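Local coordinates for superoxide dismutase [Fe] (Sulfolobus solfataricus, PDB 1WB7), which catalyses the disproportionation of superoxide radicals into hydrogen peroxide and molecular oxygen, using one iron ion in each subunit of a homotetramer, at residues K39-G44 / K82-Y87; I70-T75 / N154-H159; W88-P93 / I166-E171. The protein carries 1 engineered substitution. All blocks are in the same frame, centred on the assembly; numbering follows the deposited sequence.

How the contacts relate
The first helix of the chain, 27-57, carries residues 39-44, and contact 1 closes the helical hairpin by bringing 82-87 of helix 67-89 back against it. Contact 2 starts inside that loop, at 70-75, and reaches on to 154-159 between strands 147-153 and 165-170, so it crosses contact 1. Contact 3 opens after contact 1 has closed and joins the end of helix 67-89 to strand 165-170; it crosses contact 2. Helix 67-89 thus serves all three, tying the alpha-hairpin domain to the C-terminal domain twice. Contacts 1 and 3 meet at the iron, whereas His155 of contact 2 packs against Phe41 and His84.

Contact 1. Residues K39-G44 / K82-Y87; sequences KGFVNG and KLHALY. Engineered in segment 39-44: Phe41 (natural residue Tyr). With FE (Fe (III) ion), chain C.
Between 39-44 and 82-87 the contact rests on Phe41 and His84, whose rings meet in the gap between backbones whose nearest CA atoms, those of Phe41 and Lys82, stand 9.0 Å apart. The segments lie on the two long helices of the alpha-hairpin domain, the second of which supplies His84 to the iron. The rings are inclined by 30° and slid past each other, their centroids 5.1 Å apart, so they overlap hardly at all. The closest approach is between CE2 of Phe41 and CE1 of His84, 3.4 Å apart, with Phe41 CD2 next, near His84 ND1. In both residues CG lies anti to the carbonyl carbon (chi1 -66° for Phe41, -79° for His84), which sends each ring off its helix toward the other. Phe41 is an engineered replacement of the natural tyrosine and lacks its hydroxyl.

His84 NE2 binds the iron at 2.1 Å, and water 1 sits 2.4 Å from the same FE; His33, Asp170 and His174 complete the site. A hydrogen bond from ND1 to the backbone oxygen of Gly80, one turn earlier, holds the other nitrogen. Histidine suits this place because its two nitrogens can serve a metal and a helix carbonyl at once.

Held at both nitrogens, the imidazole has little freedom to turn, and the carbonyl on ND1 is likely to make NE2 a somewhat stronger donor to iron, while Phe41 adds a nonpolar neighbour to this ligand.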
loop_
_atom_site.group_PDB
_atom_site.type_symbol
_atom_site.label_atom_id
_atom_site.label_comp_id
_atom_site.label_asym_id
_atom_site.label_seq_id
_atom_site.Cartn_x
_atom_site.Cartn_y
_atom_site.Cartn_z
ATOM N N LYS A 39 -21.257 2.407 -10.829
ATOM C CA LYS A 39 -21.742 1.263 -11.590
ATOM C C LYS A 39 -20.560 0.384 -12.009
ATOM O O LYS A 39 -20.659 -0.842 -12.026
ATOM C CB LYS A 39 -22.506 1.743 -12.825
ATOM C CG LYS A 39 -23.123 0.625 -13.660
ATOM C CD LYS A 39 -24.078 1.208 -14.697
ATOM C CE LYS A 39 -25.209 1.976 -14.014
ATOM N NZ LYS A 39 -26.105 2.701 -14.966
ATOM N N GLY A 40 -19.436 1.017 -12.339
ATOM C CA GLY A 40 -18.262 0.259 -12.734
ATOM C C GLY A 40 -17.768 -0.674 -11.639
ATOM O O GLY A 40 -17.265 -1.765 -11.921
ATOM N N PHE A 41 -17.914 -0.257 -10.384
ATOM C CA PHE A 41 -17.466 -1.070 -9.253
ATOM C C PHE A 41 -18.367 -2.261 -9.018
ATOM O O PHE A 41 -17.901 -3.356 -8.714
ATOM C CB PHE A 41 -17.385 -0.220 -7.985
ATOM C CG PHE A 41 -16.331 0.832 -8.046
ATOM C CD1 PHE A 41 -14.999 0.482 -8.253
ATOM C CD2 PHE A 41 -16.664 2.175 -7.945
ATOM C CE1 PHE A 41 -14.012 1.460 -8.365
ATOM C CE2 PHE A 41 -15.688 3.163 -8.058
ATOM C CZ PHE A 41 -14.363 2.807 -8.269
ATOM N N VAL A 42 -19.670 -2.042 -9.147
ATOM C CA VAL A 42 -20.628 -3.117 -8.974
ATOM C C VAL A 42 -20.322 -4.180 -10.029
ATOM O O VAL A 42 -20.219 -5.368 -9.721
ATOM C CB VAL A 42 -22.066 -2.601 -9.162
ATOM C CG1 VAL A 42 -23.063 -3.746 -9.000
ATOM C CG2 VAL A 42 -22.347 -1.494 -8.149
ATOM N N ASN A 43 -20.161 -3.737 -11.273
ATOM C CA ASN A 43 -19.864 -4.638 -12.383
ATOM C C ASN A 43 -18.523 -5.339 -12.205
ATOM O O ASN A 43 -18.406 -6.541 -12.434
ATOM C CB ASN A 43 -19.874 -3.856 -13.702
ATOM C CG ASN A 43 -21.268 -3.428 -14.112
ATOM O OD1 ASN A 43 -21.442 -2.627 -15.032
ATOM N ND2 ASN A 43 -22.273 -3.968 -13.436
ATOM N N GLY A 44 -17.511 -4.580 -11.795
ATOM C CA GLY A 44 -16.196 -5.158 -11.592
ATOM C C GLY A 44 -16.204 -6.194 -10.488
ATOM O O GLY A 44 -15.577 -7.246 -10.605
ATOM N N LYS A 82 -19.165 -0.294 -1.944
ATOM C CA LYS A 82 -19.625 0.019 -0.598
ATOM C C LYS A 82 -19.383 1.466 -0.184
ATOM O O LYS A 82 -20.287 2.121 0.336
ATOM C CB LYS A 82 -18.978 -0.930 0.417
ATOM C CG LYS A 82 -19.471 -2.362 0.304
ATOM C CD LYS A 82 -18.803 -3.267 1.336
ATOM C CE LYS A 82 -19.386 -4.681 1.311
ATOM N NZ LYS A 82 -20.822 -4.738 1.757
ATOM N N LEU A 83 -18.176 1.971 -0.417
ATOM C CA LEU A 83 -17.856 3.343 -0.042
ATOM C C LEU A 83 -18.672 4.385 -0.808
ATOM O O LEU A 83 -19.085 5.393 -0.236
ATOM C CB LEU A 83 -16.358 3.602 -0.219
ATOM C CG LEU A 83 -15.462 2.769 0.704
ATOM C CD1 LEU A 83 -14.006 3.165 0.498
ATOM C CD2 LEU A 83 -15.880 2.983 2.159
ATOM N N HIS A 84 -18.911 4.158 -2.095
ATOM C CA HIS A 84 -19.709 5.111 -2.848
ATOM C C HIS A 84 -21.155 5.067 -2.356
ATOM O O HIS A 84 -21.816 6.102 -2.256
ATOM C CB HIS A 84 -19.634 4.825 -4.353
ATOM C CG HIS A 84 -18.373 5.321 -4.990
ATOM N ND1 HIS A 84 -17.185 4.629 -4.929
ATOM C CD2 HIS A 84 -18.106 6.465 -5.667
ATOM C CE1 HIS A 84 -16.239 5.323 -5.540
ATOM N NE2 HIS A 84 -16.771 6.442 -5.995
ATOM N N ALA A 85 -21.634 3.870 -2.030
ATOM C CA ALA A 85 -22.997 3.712 -1.534
ATOM C C ALA A 85 -23.148 4.495 -0.232
ATOM O O ALA A 85 -24.194 5.078 0.033
ATOM C CB ALA A 85 -23.308 2.234 -1.299
ATOM N N LEU A 86 -22.104 4.496 0.588
ATOM C CA LEU A 86 -22.143 5.238 1.839
ATOM C C LEU A 86 -22.067 6.726 1.533
ATOM O O LEU A 86 -22.748 7.543 2.152
ATOM C CB LEU A 86 -20.966 4.848 2.734
ATOM C CG LEU A 86 -20.980 3.461 3.371
ATOM C CD1 LEU A 86 -19.726 3.294 4.193
ATOM C CD2 LEU A 86 -22.229 3.293 4.245
ATOM N N TYR A 87 -21.227 7.064 0.562
ATOM C CA TYR A 87 -21.016 8.443 0.146
ATOM C C TYR A 87 -22.310 9.139 -0.269
ATOM O O TYR A 87 -22.596 10.241 0.195
ATOM C CB TYR A 87 -20.007 8.451 -0.999
ATOM C CG TYR A 87 -19.648 9.815 -1.540
ATOM C CD1 TYR A 87 -19.089 10.796 -0.718
ATOM C CD2 TYR A 87 -19.809 10.100 -2.897
ATOM C CE1 TYR A 87 -18.691 12.025 -1.242
ATOM C CE2 TYR A 87 -19.416 11.321 -3.429
ATOM C CZ TYR A 87 -18.857 12.276 -2.602
ATOM O OH TYR A 87 -18.442 13.466 -3.146
HETATM FE FE FE C . -15.736 8.290 -6.223
HETATM O O HOH W 1 -13.767 7.217 -5.433
#

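Contact 2. Residues I70-T75 / N154-H159; sequences IIRGLT and NHFQNH
Phe156 makes the main contact with Arg72 and Thr75 of helix 67-89, and the loop that carries it is braced by side-chain bonds of its own. Asn154 comes first; its OD1 accepts the backbone N of His155 at 2.6 Å, while ND2 hydrogen-bonds to Pro131 O of the third subunit. His155 follows, its ND1 hydrogen-bonded to the indole NE1 of Trp135.

Phe156 has CG placed between its backbone N and carbonyl carbon (chi1 56°), which lays the ring against the helix. Thr75 CG2 sits over one face in a CH-pi contact, 4.2 Å from the centroid of the Phe156 ring and 28° off its normal. Thr75 OG1 lies 3.5 Å from Phe156 CB; threonine thus offers a methyl to the ring and a hydroxyl to Asn158 O of the second subunit. Arg72 meets the ring at its edge instead: NH2 is 3.5 Å from Phe156 CE1, and the guanidinium and ring planes stand 83° apart. Arginine's flat end can take a phenylalanine rim on its face while its N-H groups serve other partners, here water 2 and, through a salt bridge from NH2, Glu153 of the third subunit.

This is an interdomain contact of the iron/manganese superoxide dismutase fold, between the alpha-hairpin domain and a loop of the C-terminal domain, and it also lies at subunit interfaces.

Gln157 brings its amide NE2 to the guanidinium edge; water 2 accepts from Arg72 NH2 at 3.0 Å and, weakly, from Gln157 NE2 at 3.4 Å. At Asn158 the backbone oxygen accepts a hydrogen bond from Thr75 OG1 of the second subunit. His159 then turns back, NE2 donating to His155 O at 2.7 Å with that oxygen near the imidazole plane.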
loop_
_atom_site.group_PDB
_atom_site.type_symbol
_atom_site.label_atom_id
_atom_site.label_comp_id
_atom_site.label_asym_id
_atom_site.label_seq_id
_atom_site.Cartn_x
_atom_site.Cartn_y
_atom_site.Cartn_z
ATOM N N ILE A 70 -7.409 -11.808 -8.348
ATOM C CA ILE A 70 -8.847 -11.887 -8.112
ATOM C C ILE A 70 -9.208 -11.296 -6.747
ATOM O O ILE A 70 -10.086 -10.441 -6.644
ATOM C CB ILE A 70 -9.344 -13.359 -8.182
ATOM C CG1 ILE A 70 -9.153 -13.900 -9.603
ATOM C CG2 ILE A 70 -10.824 -13.442 -7.790
ATOM C CD1 ILE A 70 -9.365 -15.396 -9.724
ATOM N N ILE A 71 -8.509 -11.751 -5.710
ATOM C CA ILE A 71 -8.744 -11.293 -4.344
ATOM C C ILE A 71 -8.515 -9.794 -4.164
ATOM O O ILE A 71 -9.322 -9.103 -3.544
ATOM C CB ILE A 71 -7.849 -12.071 -3.351
ATOM C CG1 ILE A 71 -8.267 -13.546 -3.328
ATOM C CG2 ILE A 71 -7.951 -11.467 -1.957
ATOM C CD1 ILE A 71 -9.698 -13.774 -2.877
ATOM N N ARG A 72 -7.422 -9.282 -4.713
ATOM C CA ARG A 72 -7.139 -7.862 -4.580
ATOM C C ARG A 72 -8.095 -7.036 -5.452
ATOM O O ARG A 72 -8.462 -5.913 -5.099
ATOM C CB ARG A 72 -5.683 -7.587 -4.950
ATOM C CG ARG A 72 -5.145 -6.298 -4.381
ATOM C CD ARG A 72 -3.701 -6.460 -3.931
ATOM N NE ARG A 72 -3.179 -5.197 -3.423
ATOM C CZ ARG A 72 -2.976 -4.126 -4.179
ATOM N NH1 ARG A 72 -3.245 -4.177 -5.477
ATOM N NH2 ARG A 72 -2.526 -2.999 -3.639
ATOM N N GLY A 73 -8.502 -7.596 -6.588
ATOM C CA GLY A 73 -9.436 -6.897 -7.454
ATOM C C GLY A 73 -10.784 -6.821 -6.754
ATOM O O GLY A 73 -11.559 -5.873 -6.932
ATOM N N LEU A 74 -11.075 -7.832 -5.943
ATOM C CA LEU A 74 -12.327 -7.856 -5.207
ATOM C C LEU A 74 -12.334 -6.811 -4.091
ATOM O O LEU A 74 -13.327 -6.103 -3.915
ATOM C CB LEU A 74 -12.588 -9.252 -4.641
ATOM C CG LEU A 74 -13.210 -10.227 -5.651
ATOM C CD1 LEU A 74 -13.239 -11.646 -5.083
ATOM C CD2 LEU A 74 -14.624 -9.760 -5.997
ATOM N N THR A 75 -11.236 -6.673 -3.350
ATOM C CA THR A 75 -11.250 -5.672 -2.291
ATOM C C THR A 75 -11.353 -4.277 -2.898
ATOM O O THR A 75 -11.979 -3.389 -2.318
ATOM C CB THR A 75 -10.010 -5.756 -1.353
ATOM O OG1 THR A 75 -10.253 -4.941 -0.200
ATOM C CG2 THR A 75 -8.741 -5.254 -2.041
ATOM N N ASN A 154 -6.624 4.974 -1.902
ATOM C CA ASN A 154 -7.359 4.155 -2.859
ATOM C C ASN A 154 -8.646 3.795 -2.095
ATOM O O ASN A 154 -8.996 4.477 -1.134
ATOM C CB ASN A 154 -6.577 2.897 -3.251
ATOM C CG ASN A 154 -7.076 2.288 -4.563
ATOM O OD1 ASN A 154 -8.281 2.257 -4.828
ATOM N ND2 ASN A 154 -6.153 1.796 -5.382
ATOM N N HIS A 155 -9.353 2.744 -2.491
ATOM C CA HIS A 155 -10.595 2.383 -1.801
ATOM C C HIS A 155 -10.408 1.373 -0.670
ATOM O O HIS A 155 -11.275 1.227 0.184
ATOM C CB HIS A 155 -11.598 1.753 -2.780
ATOM C CG HIS A 155 -11.941 2.612 -3.957
ATOM N ND1 HIS A 155 -12.470 3.877 -3.831
ATOM C CD2 HIS A 155 -11.867 2.365 -5.286
ATOM C CE1 HIS A 155 -12.708 4.373 -5.031
ATOM N NE2 HIS A 155 -12.351 3.476 -5.932
ATOM N N PHE A 156 -9.271 0.691 -0.661
ATOM C CA PHE A 156 -9.055 -0.384 0.294
ATOM C C PHE A 156 -7.891 -0.328 1.274
ATOM O O PHE A 156 -7.630 -1.320 1.956
ATOM C CB PHE A 156 -8.959 -1.683 -0.499
ATOM C CG PHE A 156 -7.890 -1.652 -1.566
ATOM C CD1 PHE A 156 -6.588 -2.059 -1.283
ATOM C CD2 PHE A 156 -8.176 -1.170 -2.838
ATOM C CE1 PHE A 156 -5.588 -1.985 -2.251
ATOM C CE2 PHE A 156 -7.181 -1.090 -3.817
ATOM C CZ PHE A 156 -5.886 -1.497 -3.523
ATOM N N GLN A 157 -7.181 0.793 1.360
ATOM C CA GLN A 157 -6.061 0.857 2.294
ATOM C C GLN A 157 -6.315 1.809 3.459
ATOM O O GLN A 157 -6.821 2.918 3.265
ATOM C CB GLN A 157 -4.775 1.263 1.563
ATOM C CG GLN A 157 -4.414 0.348 0.394
ATOM C CD GLN A 157 -3.115 0.746 -0.296
ATOM O OE1 GLN A 157 -2.823 1.929 -0.458
ATOM N NE2 GLN A 157 -2.338 -0.246 -0.719
ATOM N N ASN A 158 -5.967 1.340 4.662
ATOM C CA ASN A 158 -6.087 2.080 5.928
ATOM C C ASN A 158 -7.388 1.926 6.718
ATOM O O ASN A 158 -7.544 2.555 7.765
ATOM C CB ASN A 158 -5.817 3.571 5.720
ATOM C CG ASN A 158 -4.464 3.833 5.101
ATOM O OD1 ASN A 158 -3.639 2.933 4.990
ATOM N ND2 ASN A 158 -4.230 5.073 4.701
ATOM N N HIS A 159 -8.317 1.102 6.234
ATOM C CA HIS A 159 -9.567 0.898 6.953
ATOM C C HIS A 159 -9.260 0.341 8.336
ATOM O O HIS A 159 -8.194 -0.240 8.556
ATOM C CB HIS A 159 -10.465 -0.139 6.268
ATOM C CG HIS A 159 -10.954 0.259 4.915
ATOM N ND1 HIS A 159 -12.250 0.032 4.505
ATOM C CD2 HIS A 159 -10.316 0.822 3.861
ATOM C CE1 HIS A 159 -12.389 0.442 3.256
ATOM N NE2 HIS A 159 -11.232 0.924 2.842
HETATM O O HOH W 2 -2.615 -3.634 -0.751
#

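Contact 3. Residues W88-P93 / I166-E171; sequences WENMAP and ILILDE. With FE (Fe (III) ion), chain C.
Asn90 and Leu167 bring the two backbones closest, CA to CA 6.7 Å, just where helix 67-89 has ended and strand 165-170 is kinked. The kink is a classic beta bulge: Ile166 and Leu167 both face Leu138 of strand 134-140.

The Asn90 amide bridges this irregular edge. With CG anti to the backbone N (chi1 -159°), it projects toward the strand, and OD1 accepts the amide of Ile168 N at 2.9 Å. The bond is nearly straight, 166° at the hydrogen, although the donor stands 51° above the carbonyl plane. On its other branch ND2 gives a weak bond to Ile166 O at 3.1 Å. Asparagine fits because one short side chain offers both an acceptor and a donor. Two aliphatic groups touch it: Leu167 CD2 lies beside OD1, and Ile168 CG2 is 3.7 Å from Asn90 CB. Putting a leucine here would probably leave Ile168 N and Ile166 O without these mates in a buried setting.

Two residues beyond Ile168, Asp170 OD2 binds the iron at 1.9 Å, while OD1 takes the backbone N of Phe172. The amide bridge is consistent with helping to place the strand just before this metal ligand.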
loop_
_atom_site.group_PDB
_atom_site.type_symbol
_atom_site.label_atom_id
_atom_site.label_comp_id
_atom_site.label_asym_id
_atom_site.label_seq_id
_atom_site.Cartn_x
_atom_site.Cartn_y
_atom_site.Cartn_z
ATOM N N TRP A 88 -23.092 8.496 -1.140
ATOM C CA TRP A 88 -24.354 9.074 -1.615
ATOM C C TRP A 88 -25.321 9.332 -0.464
ATOM O O TRP A 88 -25.937 10.394 -0.392
ATOM C CB TRP A 88 -25.046 8.140 -2.615
ATOM C CG TRP A 88 -24.206 7.732 -3.767
ATOM C CD1 TRP A 88 -24.049 6.465 -4.248
ATOM C CD2 TRP A 88 -23.377 8.576 -4.574
ATOM N NE1 TRP A 88 -23.169 6.465 -5.301
ATOM C CE2 TRP A 88 -22.740 7.749 -5.522
ATOM C CE3 TRP A 88 -23.106 9.952 -4.584
ATOM C CZ2 TRP A 88 -21.844 8.250 -6.476
ATOM C CZ3 TRP A 88 -22.213 10.452 -5.536
ATOM C CH2 TRP A 88 -21.595 9.601 -6.466
ATOM N N GLU A 89 -25.455 8.349 0.425
ATOM C CA GLU A 89 -26.358 8.458 1.565
ATOM C C GLU A 89 -25.834 9.408 2.636
ATOM O O GLU A 89 -26.587 9.851 3.500
ATOM C CB GLU A 89 -26.587 7.082 2.196
ATOM C CG GLU A 89 -27.316 6.071 1.327
ATOM C CD GLU A 89 -28.745 6.482 0.995
ATOM O OE1 GLU A 89 -29.390 7.163 1.828
ATOM O OE2 GLU A 89 -29.232 6.105 -0.097
ATOM N N ASN A 90 -24.545 9.721 2.582
ATOM C CA ASN A 90 -23.958 10.611 3.579
ATOM C C ASN A 90 -24.123 12.071 3.185
ATOM O O ASN A 90 -23.687 12.971 3.906
ATOM C CB ASN A 90 -22.472 10.293 3.766
ATOM C CG ASN A 90 -21.939 10.786 5.093
ATOM O OD1 ASN A 90 -20.844 11.347 5.172
ATOM N ND2 ASN A 90 -22.712 10.568 6.155
ATOM N N MET A 91 -24.743 12.307 2.031
ATOM C CA MET A 91 -24.970 13.666 1.566
ATOM C C MET A 91 -26.453 13.906 1.290
ATOM O O MET A 91 -27.236 12.965 1.176
ATOM C CB MET A 91 -24.157 13.945 0.297
ATOM C CG MET A 91 -22.655 13.863 0.496
ATOM S SD MET A 91 -21.750 14.335 -0.980
ATOM C CE MET A 91 -22.138 12.932 -2.066
ATOM N N ALA A 92 -26.829 15.176 1.178
ATOM C CA ALA A 92 -28.214 15.543 0.922
ATOM C C ALA A 92 -28.253 16.975 0.404
ATOM O O ALA A 92 -27.388 17.782 0.736
ATOM C CB ALA A 92 -29.036 15.424 2.215
ATOM N N PRO A 93 -29.257 17.311 -0.421
ATOM C CA PRO A 93 -29.330 18.681 -0.940
ATOM C C PRO A 93 -29.293 19.699 0.197
ATOM O O PRO A 93 -29.776 19.421 1.297
ATOM C CB PRO A 93 -30.654 18.695 -1.703
ATOM C CG PRO A 93 -31.469 17.631 -1.010
ATOM C CD PRO A 93 -30.454 16.537 -0.794
ATOM N N ILE A 166 -19.297 6.796 9.869
ATOM C CA ILE A 166 -20.371 7.739 10.158
ATOM C C ILE A 166 -20.343 8.894 9.179
ATOM O O ILE A 166 -21.384 9.365 8.716
ATOM C CB ILE A 166 -20.230 8.288 11.586
ATOM C CG1 ILE A 166 -20.232 7.123 12.572
ATOM C CG2 ILE A 166 -21.354 9.270 11.889
ATOM C CD1 ILE A 166 -21.483 6.266 12.492
ATOM N N LEU A 167 -19.135 9.339 8.867
ATOM C CA LEU A 167 -18.911 10.437 7.940
ATOM C C LEU A 167 -17.964 9.916 6.864
ATOM O O LEU A 167 -16.979 9.256 7.174
ATOM C CB LEU A 167 -18.238 11.602 8.671
ATOM C CG LEU A 167 -18.835 13.005 8.680
ATOM C CD1 LEU A 167 -17.726 13.987 9.058
ATOM C CD2 LEU A 167 -19.420 13.364 7.324
ATOM N N ILE A 168 -18.255 10.199 5.601
ATOM C CA ILE A 168 -17.372 9.744 4.543
ATOM C C ILE A 168 -17.244 10.773 3.432
ATOM O O ILE A 168 -18.242 11.281 2.914
ATOM C CB ILE A 168 -17.831 8.380 3.960
ATOM C CG1 ILE A 168 -16.875 7.958 2.838
ATOM C CG2 ILE A 168 -19.268 8.463 3.461
ATOM C CD1 ILE A 168 -16.945 6.475 2.491
ATOM N N LEU A 169 -15.998 11.089 3.086
ATOM C CA LEU A 169 -15.708 12.059 2.034
ATOM C C LEU A 169 -14.860 11.422 0.935
ATOM O O LEU A 169 -13.770 10.918 1.204
ATOM C CB LEU A 169 -14.959 13.257 2.623
ATOM C CG LEU A 169 -14.344 14.256 1.640
ATOM C CD1 LEU A 169 -15.439 14.930 0.821
ATOM C CD2 LEU A 169 -13.543 15.298 2.419
ATOM N N ASP A 170 -15.360 11.444 -0.297
ATOM C CA ASP A 170 -14.630 10.877 -1.429
ATOM C C ASP A 170 -13.534 11.846 -1.881
ATOM O O ASP A 170 -13.806 13.009 -2.191
ATOM C CB ASP A 170 -15.580 10.615 -2.601
ATOM C CG ASP A 170 -14.907 9.870 -3.745
ATOM O OD1 ASP A 170 -13.675 9.664 -3.694
ATOM O OD2 ASP A 170 -15.612 9.490 -4.702
ATOM N N GLU A 171 -12.297 11.365 -1.934
ATOM C CA GLU A 171 -11.202 12.218 -2.355
ATOM C C GLU A 171 -10.502 11.773 -3.635
ATOM O O GLU A 171 -9.366 12.157 -3.888
ATOM C CB GLU A 171 -10.185 12.381 -1.221
ATOM C CG GLU A 171 -10.739 13.152 -0.030
ATOM C CD GLU A 171 -9.671 13.514 0.981
ATOM O OE1 GLU A 171 -8.792 14.342 0.654
ATOM O OE2 GLU A 171 -9.710 12.965 2.098
HETATM FE FE FE C . -15.736 8.290 -6.223
HETATM O O HOH W 1 -13.767 7.217 -5.433
#